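Local coordinates for AbiEi antitoxin C-terminal domain-containing protein (Mycobacterium tuberculosis, PDB 1ZEL) that is of unknown function but probably binds DNA through a winged-helix domain containing a helix-turn-helix, and carries a C-terminal domain related to AbiEi antitoxins, at residues 15-20 with 40-45; 273-278 with 282-287. All coordinates share one frame; numbering follows the deposited sequence.

Overall arrangement
The two contacts lie on opposite sides of the centre of an elongated, single-chain molecule. Contact 1 joins the first two helices of the N-terminal winged-helix unit, the part probably concerned with DNA. Contact 2 is a β-hairpin near the C terminus, just before the last helix, 288-296. Their centres are about 63 Å apart and their nearest atoms about 46 Å, so they do not touch, and along the chain one follows the other. Neither supplies a ligand to the sodium ion, which is seen at R167, D209 and D213. At contact 1 the side chain of R20 comes within about 3 Å of a bound formic acid, probably from the crystallisation liquor.

Contact 1: residues 15-20 with 40-45; sequences PTWASR and QRLTEA
The N-terminal winged-helix unit brings W17, just ahead of the first helix (19-28), and R20, in its first turn, against L42 of the second helix (35-44) and A45 in the loop that follows. The third helix, 51-61, packs against both W17 and L42 through A54, and strands 64-66 and 72-75 follow it, the succession expected of a winged helix.

Two small apolar touches carry the contact. In the first, CD2 of L42 sits at the edge of the W17 indole, near the ring plane, 3.9 Å from CZ3; the two side chains cross obliquely. W17 holds CG between its own backbone N and carbonyl carbon (chi1 72°), and the six-membered end of the ring points to the leucine. One ring face is partly covered by the methyl of A18, 3.6 Å above the plane and displaced toward the rim. Beyond the segments, NE1 is hydrogen-bonded to E57 and R49 makes a cation-pi contact with the indole, so the tryptophan is held by its edges and by a charge as well as by apolar neighbours.

In the second, R20 and A45 point their CB atoms at each other, 3.7 Å apart, where the two segments come closest, with CA of R20 5.6 Å from CA of A45. Nearby R41, in salt bridges to D28, at the end of helix 19-28, and to D37, one turn earlier in its own helix, donates from NH1 to a water that only weakly reaches O of R20. The rest of the R20 side chain runs out extended from CG to NE. Its guanidinium meets a second water at its edge only weakly, NH1 lying 3.4 Å from it; that water gives a firm hydrogen bond to O of A45, 2.6 Å away.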
ATOM      1  N   PRO A  15      20.573 -22.656  21.238  1.00 25.76           N
ATOM      2  CA  PRO A  15      20.665 -23.436  22.476  1.00 25.38           C
ATOM      3  C   PRO A  15      19.880 -24.726  22.317  1.00 25.22           C
ATOM      4  O   PRO A  15      18.853 -24.748  21.631  1.00 24.34           O
ATOM      5  CB  PRO A  15      19.980 -22.552  23.515  1.00 26.36           C
ATOM      6  CG  PRO A  15      19.862 -21.215  22.899  1.00 27.73           C
ATOM      7  CD  PRO A  15      19.890 -21.370  21.426  1.00 25.31           C
ATOM      8  N   THR A  16      20.341 -25.789  22.973  1.00 24.57           N
ATOM      9  CA  THR A  16      19.736 -27.104  22.825  1.00 23.78           C
ATOM     10  C   THR A  16      18.245 -27.127  23.148  1.00 23.65           C
ATOM     11  O   THR A  16      17.485 -27.788  22.450  1.00 23.65           O
ATOM     12  CB  THR A  16      20.529 -28.160  23.616  1.00 23.70           C
ATOM     13  OG1 THR A  16      21.915 -28.051  23.256  1.00 24.83           O
ATOM     14  CG2 THR A  16      20.058 -29.546  23.292  1.00 23.36           C
ATOM     15  N   TRP A  17      17.824 -26.385  24.177  1.00 23.40           N
ATOM     16  CA  TRP A  17      16.404 -26.307  24.546  1.00 23.17           C
ATOM     17  C   TRP A  17      15.548 -25.871  23.370  1.00 23.27           C
ATOM     18  O   TRP A  17      14.412 -26.311  23.225  1.00 23.32           O
ATOM     19  CB  TRP A  17      16.185 -25.400  25.778  1.00 24.01           C
ATOM     20  CG  TRP A  17      16.372 -23.909  25.527  1.00 23.33           C
ATOM     21  CD1 TRP A  17      17.496 -23.150  25.791  1.00 23.07           C
ATOM     22  CD2 TRP A  17      15.402 -23.016  24.984  1.00 24.97           C
ATOM     23  NE1 TRP A  17      17.275 -21.842  25.426  1.00 24.77           N
ATOM     24  CE2 TRP A  17      16.004 -21.734  24.911  1.00 26.20           C
ATOM     25  CE3 TRP A  17      14.078 -23.172  24.542  1.00 24.22           C
ATOM     26  CZ2 TRP A  17      15.325 -20.615  24.428  1.00 25.62           C
ATOM     27  CZ3 TRP A  17      13.409 -22.056  24.037  1.00 24.47           C
ATOM     28  CH2 TRP A  17      14.038 -20.787  23.999  1.00 22.09           C
ATOM     29  N   ALA A  18      16.113 -25.014  22.518  1.00 23.43           N
ATOM     30  CA  ALA A  18      15.395 -24.419  21.380  1.00 23.44           C
ATOM     31  C   ALA A  18      15.604 -25.165  20.052  1.00 24.13           C
ATOM     32  O   ALA A  18      15.110 -24.737  19.012  1.00 23.56           O
ATOM     33  CB  ALA A  18      15.812 -22.948  21.222  1.00 22.99           C
ATOM     34  N   SER A  19      16.365 -26.249  20.067  1.00 24.32           N
ATOM     35  CA  SER A  19      16.750 -26.909  18.810  1.00 24.94           C
ATOM     36  C   SER A  19      15.528 -27.319  17.962  1.00 24.06           C
ATOM     37  O   SER A  19      15.435 -26.991  16.776  1.00 22.57           O
ATOM     38  CB  SER A  19      17.597 -28.134  19.127  1.00 25.47           C
ATOM     39  OG  SER A  19      18.137 -28.683  17.947  1.00 29.67           O
ATOM     40  N   ARG A  20      14.577 -28.037  18.570  1.00 22.88           N
ATOM     41  CA  ARG A  20      13.397 -28.465  17.835  1.00 23.07           C
ATOM     42  C   ARG A  20      12.504 -27.301  17.450  1.00 23.26           C
ATOM     43  O   ARG A  20      11.880 -27.333  16.393  1.00 24.48           O
ATOM     44  CB  ARG A  20      12.594 -29.522  18.607  1.00 22.79           C
ATOM     45  CG  ARG A  20      13.323 -30.819  18.719  1.00 25.18           C
ATOM     46  CD  ARG A  20      12.409 -31.957  19.145  1.00 31.07           C
ATOM     47  NE  ARG A  20      13.018 -33.218  18.753  1.00 32.63           N
ATOM     48  CZ  ARG A  20      14.054 -33.756  19.381  1.00 33.06           C
ATOM     49  NH1 ARG A  20      14.576 -33.142  20.438  1.00 34.45           N
ATOM     50  NH2 ARG A  20      14.573 -34.897  18.950  1.00 29.42           N
ATOM     51  N   GLN A  40       2.722 -23.315  21.128  1.00 19.86           N
ATOM     52  CA  GLN A  40       2.440 -24.668  20.699  1.00 19.86           C
ATOM     53  C   GLN A  40       3.727 -25.401  20.302  1.00 19.64           C
ATOM     54  O   GLN A  40       3.911 -26.558  20.646  1.00 18.75           O
ATOM     55  CB  GLN A  40       1.433 -24.650  19.536  1.00 21.07           C
ATOM     56  CG  GLN A  40       1.146 -26.002  18.874  1.00 24.78           C
ATOM     57  CD  GLN A  40       0.653 -27.071  19.828  1.00 35.96           C
ATOM     58  OE1 GLN A  40       0.245 -26.783  20.959  1.00 37.78           O
ATOM     59  NE2 GLN A  40       0.672 -28.323  19.366  1.00 35.81           N
ATOM     60  N   ARG A  41       4.614 -24.723  19.587  1.00 19.38           N
ATOM     61  CA  ARG A  41       5.876 -25.318  19.152  1.00 20.17           C
ATOM     62  C   ARG A  41       6.793 -25.626  20.357  1.00 20.60           C
ATOM     63  O   ARG A  41       7.506 -26.632  20.376  1.00 20.19           O
ATOM     64  CB  ARG A  41       6.601 -24.361  18.207  1.00 19.50           C
ATOM     65  CG  ARG A  41       5.929 -24.255  16.843  1.00 21.68           C
ATOM     66  CD  ARG A  41       6.694 -23.317  15.910  1.00 22.11           C
ATOM     67  NE  ARG A  41       6.055 -23.255  14.594  1.00 19.53           N
ATOM     68  CZ  ARG A  41       6.276 -24.109  13.594  1.00 23.44           C
ATOM     69  NH1 ARG A  41       7.125 -25.122  13.718  1.00 25.42           N
ATOM     70  NH2 ARG A  41       5.647 -23.942  12.443  1.00 24.18           N
ATOM     71  N   LEU A  42       6.770 -24.778  21.374  1.00 21.83           N
ATOM     72  CA  LEU A  42       7.526 -25.094  22.586  1.00 23.19           C
ATOM     73  C   LEU A  42       7.050 -26.399  23.214  1.00 24.47           C
ATOM     74  O   LEU A  42       7.868 -27.280  23.523  1.00 24.93           O
ATOM     75  CB  LEU A  42       7.427 -23.955  23.599  1.00 23.81           C
ATOM     76  CG  LEU A  42       8.231 -22.721  23.184  1.00 24.36           C
ATOM     77  CD1 LEU A  42       7.780 -21.590  24.099  1.00 28.05           C
ATOM     78  CD2 LEU A  42       9.709 -23.013  23.344  1.00 22.39           C
ATOM     79  N   THR A  43       5.734 -26.512  23.392  1.00 25.37           N
ATOM     80  CA  THR A  43       5.086 -27.698  23.980  1.00 27.32           C
ATOM     81  C   THR A  43       5.429 -28.949  23.186  1.00 27.51           C
ATOM     82  O   THR A  43       5.835 -29.962  23.761  1.00 28.59           O
ATOM     83  CB  THR A  43       3.543 -27.514  24.035  1.00 27.78           C
ATOM     84  OG1 THR A  43       3.221 -26.414  24.901  1.00 28.02           O
ATOM     85  CG2 THR A  43       2.852 -28.778  24.565  1.00 33.01           C
ATOM     86  N   GLU A  44       5.262 -28.868  21.870  1.00 27.16           N
ATOM     87  CA  GLU A  44       5.620 -29.953  20.952  1.00 27.88           C
ATOM     88  C   GLU A  44       7.062 -30.427  21.074  1.00 27.28           C
ATOM     89  O   GLU A  44       7.339 -31.610  20.884  1.00 27.60           O
ATOM     90  CB  GLU A  44       5.382 -29.518  19.512  1.00 27.58           C
ATOM     91  CG  GLU A  44       3.917 -29.480  19.169  1.00 31.88           C
ATOM     92  CD  GLU A  44       3.649 -29.202  17.694  1.00 45.61           C
ATOM     93  OE1 GLU A  44       4.618 -29.041  16.903  1.00 45.14           O
ATOM     94  OE2 GLU A  44       2.450 -29.141  17.335  1.00 46.38           O
ATOM     95  N   ALA A  45       7.965 -29.500  21.380  1.00 25.99           N
ATOM     96  CA  ALA A  45       9.405 -29.790  21.504  1.00 25.49           C
ATOM     97  C   ALA A  45       9.757 -30.427  22.855  1.00 25.26           C
ATOM     98  O   ALA A  45      10.919 -30.796  23.085  1.00 26.00           O
ATOM     99  CB  ALA A  45      10.222 -28.519  21.303  1.00 23.48           C
TER
HETATM  100  O   HOH W   1      13.382 -30.649  22.374  1.00 29.38           O
HETATM  101  O   HOH W   2       8.845 -25.765  15.954  1.00 30.58           O

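Contact 2: residues 273-278 with 282-287; sequences GESVWA and QLVDEL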
ATOM      1  N   GLY A 273       6.635  27.993  -7.345  1.00 48.43           N
ATOM      2  CA  GLY A 273       6.765  27.271  -8.617  1.00 47.81           C
ATOM      3  C   GLY A 273       6.080  28.000  -9.766  1.00 47.12           C
ATOM      4  O   GLY A 273       6.284  29.204  -9.960  1.00 47.99           O
ATOM      5  N   GLU A 274       5.255  27.271 -10.515  1.00 45.15           N
ATOM      6  CA  GLU A 274       4.541  27.816 -11.669  1.00 43.31           C
ATOM      7  C   GLU A 274       3.189  27.101 -11.797  1.00 41.14           C
ATOM      8  O   GLU A 274       2.941  26.137 -11.066  1.00 40.60           O
ATOM      9  CB  GLU A 274       5.377  27.637 -12.934  1.00 43.51           C
ATOM     10  CG  GLU A 274       5.575  26.191 -13.338  0.50 43.99           C
ATOM     11  CD  GLU A 274       6.122  26.073 -14.733  0.50 45.70           C
ATOM     12  OE1 GLU A 274       5.325  25.777 -15.648  0.50 44.02           O
ATOM     13  OE2 GLU A 274       7.339  26.306 -14.916  0.50 45.43           O
ATOM     14  N   SER A 275       2.308  27.584 -12.680  1.00 38.50           N
ATOM     15  CA  SER A 275       0.958  26.992 -12.814  1.00 36.85           C
ATOM     16  C   SER A 275       0.380  27.166 -14.205  1.00 35.49           C
ATOM     17  O   SER A 275       0.741  28.098 -14.902  1.00 34.77           O
ATOM     18  CB  SER A 275      -0.013  27.538 -11.760  1.00 36.38           C
ATOM     19  OG  SER A 275      -0.203  28.935 -11.888  1.00 39.63           O
ATOM     20  N   VAL A 276      -0.517  26.255 -14.582  1.00 33.82           N
ATOM     21  CA  VAL A 276      -1.186  26.220 -15.881  1.00 33.28           C
ATOM     22  C   VAL A 276      -2.675  26.281 -15.582  1.00 31.20           C
ATOM     23  O   VAL A 276      -3.109  25.724 -14.585  1.00 31.49           O
ATOM     24  CB  VAL A 276      -0.945  24.847 -16.566  1.00 33.79           C
ATOM     25  CG1 VAL A 276      -1.731  24.733 -17.890  1.00 37.50           C
ATOM     26  CG2 VAL A 276       0.538  24.619 -16.782  1.00 38.48           C
ATOM     27  N   TRP A 277      -3.442  26.945 -16.438  1.00 29.13           N
ATOM     28  CA  TRP A 277      -4.890  27.075 -16.271  1.00 27.99           C
ATOM     29  C   TRP A 277      -5.571  26.129 -17.231  1.00 27.25           C
ATOM     30  O   TRP A 277      -5.292  26.168 -18.421  1.00 26.81           O
ATOM     31  CB  TRP A 277      -5.309  28.524 -16.556  1.00 27.60           C
ATOM     32  CG  TRP A 277      -6.801  28.837 -16.770  1.00 27.56           C
ATOM     33  CD1 TRP A 277      -7.348  29.488 -17.845  1.00 27.89           C
ATOM     34  CD2 TRP A 277      -7.883  28.561 -15.880  1.00 23.57           C
ATOM     35  NE1 TRP A 277      -8.711  29.628 -17.681  1.00 22.04           N
ATOM     36  CE2 TRP A 277      -9.061  29.070 -16.480  1.00 24.89           C
ATOM     37  CE3 TRP A 277      -7.981  27.908 -14.633  1.00 25.05           C
ATOM     38  CZ2 TRP A 277     -10.322  28.957 -15.878  1.00 23.41           C
ATOM     39  CZ3 TRP A 277      -9.235  27.810 -14.028  1.00 26.92           C
ATOM     40  CH2 TRP A 277     -10.392  28.321 -14.659  1.00 26.05           C
ATOM     41  N   ALA A 278      -6.453  25.279 -16.704  1.00 27.11           N
ATOM     42  CA  ALA A 278      -7.255  24.376 -17.513  1.00 27.39           C
ATOM     43  C   ALA A 278      -8.764  24.679 -17.390  1.00 27.24           C
ATOM     44  O   ALA A 278      -9.464  24.082 -16.563  1.00 27.96           O
ATOM     45  CB  ALA A 278      -6.939  22.912 -17.115  1.00 26.42           C
ATOM     46  N   GLN A 282     -12.021  23.759 -14.852  1.00 24.91           N
ATOM     47  CA  GLN A 282     -11.919  24.862 -13.908  1.00 25.12           C
ATOM     48  C   GLN A 282     -10.816  24.597 -12.906  1.00 24.69           C
ATOM     49  O   GLN A 282     -11.036  24.587 -11.699  1.00 24.83           O
ATOM     50  CB  GLN A 282     -13.283  25.142 -13.232  1.00 24.09           C
ATOM     51  CG  GLN A 282     -14.375  25.643 -14.240  1.00 25.42           C
ATOM     52  CD  GLN A 282     -14.083  27.044 -14.741  1.00 29.19           C
ATOM     53  OE1 GLN A 282     -14.094  27.990 -13.964  1.00 29.09           O
ATOM     54  NE2 GLN A 282     -13.788  27.181 -16.033  1.00 27.69           N
ATOM     55  N   LEU A 283      -9.617  24.370 -13.435  1.00 25.66           N
ATOM     56  CA  LEU A 283      -8.528  23.880 -12.631  1.00 25.75           C
ATOM     57  C   LEU A 283      -7.264  24.671 -12.877  1.00 25.85           C
ATOM     58  O   LEU A 283      -6.876  24.913 -14.029  1.00 25.87           O
ATOM     59  CB  LEU A 283      -8.306  22.390 -12.968  1.00 25.74           C
ATOM     60  CG  LEU A 283      -7.305  21.590 -12.168  1.00 26.27           C
ATOM     61  CD1 LEU A 283      -7.815  20.196 -12.063  1.00 22.87           C
ATOM     62  CD2 LEU A 283      -5.971  21.607 -12.848  1.00 24.92           C
ATOM     63  N   VAL A 284      -6.629  25.065 -11.778  1.00 26.34           N
ATOM     64  CA  VAL A 284      -5.290  25.643 -11.804  1.00 26.10           C
ATOM     65  C   VAL A 284      -4.323  24.510 -11.400  1.00 26.77           C
ATOM     66  O   VAL A 284      -4.382  23.999 -10.283  1.00 26.56           O
ATOM     67  CB  VAL A 284      -5.173  26.838 -10.835  1.00 26.20           C
ATOM     68  CG1 VAL A 284      -3.733  27.333 -10.774  1.00 26.71           C
ATOM     69  CG2 VAL A 284      -6.108  27.984 -11.305  1.00 24.10           C
ATOM     70  N   ASP A 285      -3.472  24.108 -12.333  1.00 25.42           N
ATOM     71  CA  ASP A 285      -2.540  23.021 -12.102  1.00 26.22           C
ATOM     72  C   ASP A 285      -1.198  23.564 -11.609  1.00 26.66           C
ATOM     73  O   ASP A 285      -0.457  24.169 -12.369  1.00 26.26           O
ATOM     74  CB  ASP A 285      -2.360  22.191 -13.387  1.00 26.15           C
ATOM     75  CG  ASP A 285      -1.386  21.018 -13.213  1.00 28.06           C
ATOM     76  OD1 ASP A 285      -1.135  20.606 -12.066  1.00 29.73           O
ATOM     77  OD2 ASP A 285      -0.864  20.510 -14.235  1.00 31.83           O
ATOM     78  N   GLU A 286      -0.901  23.324 -10.331  1.00 27.34           N
ATOM     79  CA  GLU A 286       0.366  23.734  -9.728  1.00 28.00           C
ATOM     80  C   GLU A 286       1.305  22.553  -9.541  1.00 28.33           C
ATOM     81  O   GLU A 286       2.412  22.679  -8.988  1.00 28.93           O
ATOM     82  CB  GLU A 286       0.092  24.426  -8.399  1.00 27.99           C
ATOM     83  CG  GLU A 286      -0.828  25.608  -8.571  1.00 29.82           C
ATOM     84  CD  GLU A 286      -1.171  26.330  -7.289  1.00 36.06           C
ATOM     85  OE1 GLU A 286      -0.807  25.852  -6.189  1.00 35.18           O
ATOM     86  OE2 GLU A 286      -1.810  27.400  -7.393  1.00 34.34           O
ATOM     87  N   LEU A 287       0.893  21.411 -10.070  1.00 28.07           N
ATOM     88  CA  LEU A 287       1.563  20.163  -9.761  1.00 27.85           C
ATOM     89  C   LEU A 287       1.987  19.331 -10.964  1.00 27.85           C
ATOM     90  O   LEU A 287       3.159  19.055 -11.124  1.00 28.46           O
ATOM     91  CB  LEU A 287       0.688  19.328  -8.822  1.00 27.84           C
ATOM     92  CG  LEU A 287       1.100  17.897  -8.461  1.00 29.37           C
ATOM     93  CD1 LEU A 287       2.352  17.904  -7.621  1.00 34.18           C
ATOM     94  CD2 LEU A 287      -0.057  17.296  -7.687  1.00 28.41           C
TER
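W277 and Q282 lie side by side and point the same way across the turn end of a β-hairpin, with ring and amide planes turned 84° apart. OE1 of Q282 lies in the indole plane at the ring edge, 3.8 Å from CH2 of W277, while NE2 is hydrogen-bonded to O of P279 in the turn. W277 has CG anti to its backbone N (chi1 166°), which lays the six-membered ring along the partner strand: CE3 comes obliquely to within 3.2 Å of O of L283 and packs against CG2 of V284 at 3.8 Å. The other methyl of V284, CG1, reaches back to CB of S275, so this valine touches two residues of the facing segment, S275 and W277.

Beneath these side chains V276 and D285 form a hydrogen-bonded antiparallel pair, as do A278 and L283. Q282 and L283 both face A278 in a G1 β-bulge, and there the bond from L283 N to A278 O is 3.1 Å long, with the donor 47° above the carbonyl plane. D285 OD1 accepts from L287 N in an Asx turn.

Strand 283-285 is central in a three-strand sheet, parallel to 262-264 on its other side. V276 and D285 meet helix 288-296, A278 and L283 meet helix 228-240, and the D285 carboxylate joins the two by binding Y236, V288 N and V289 N.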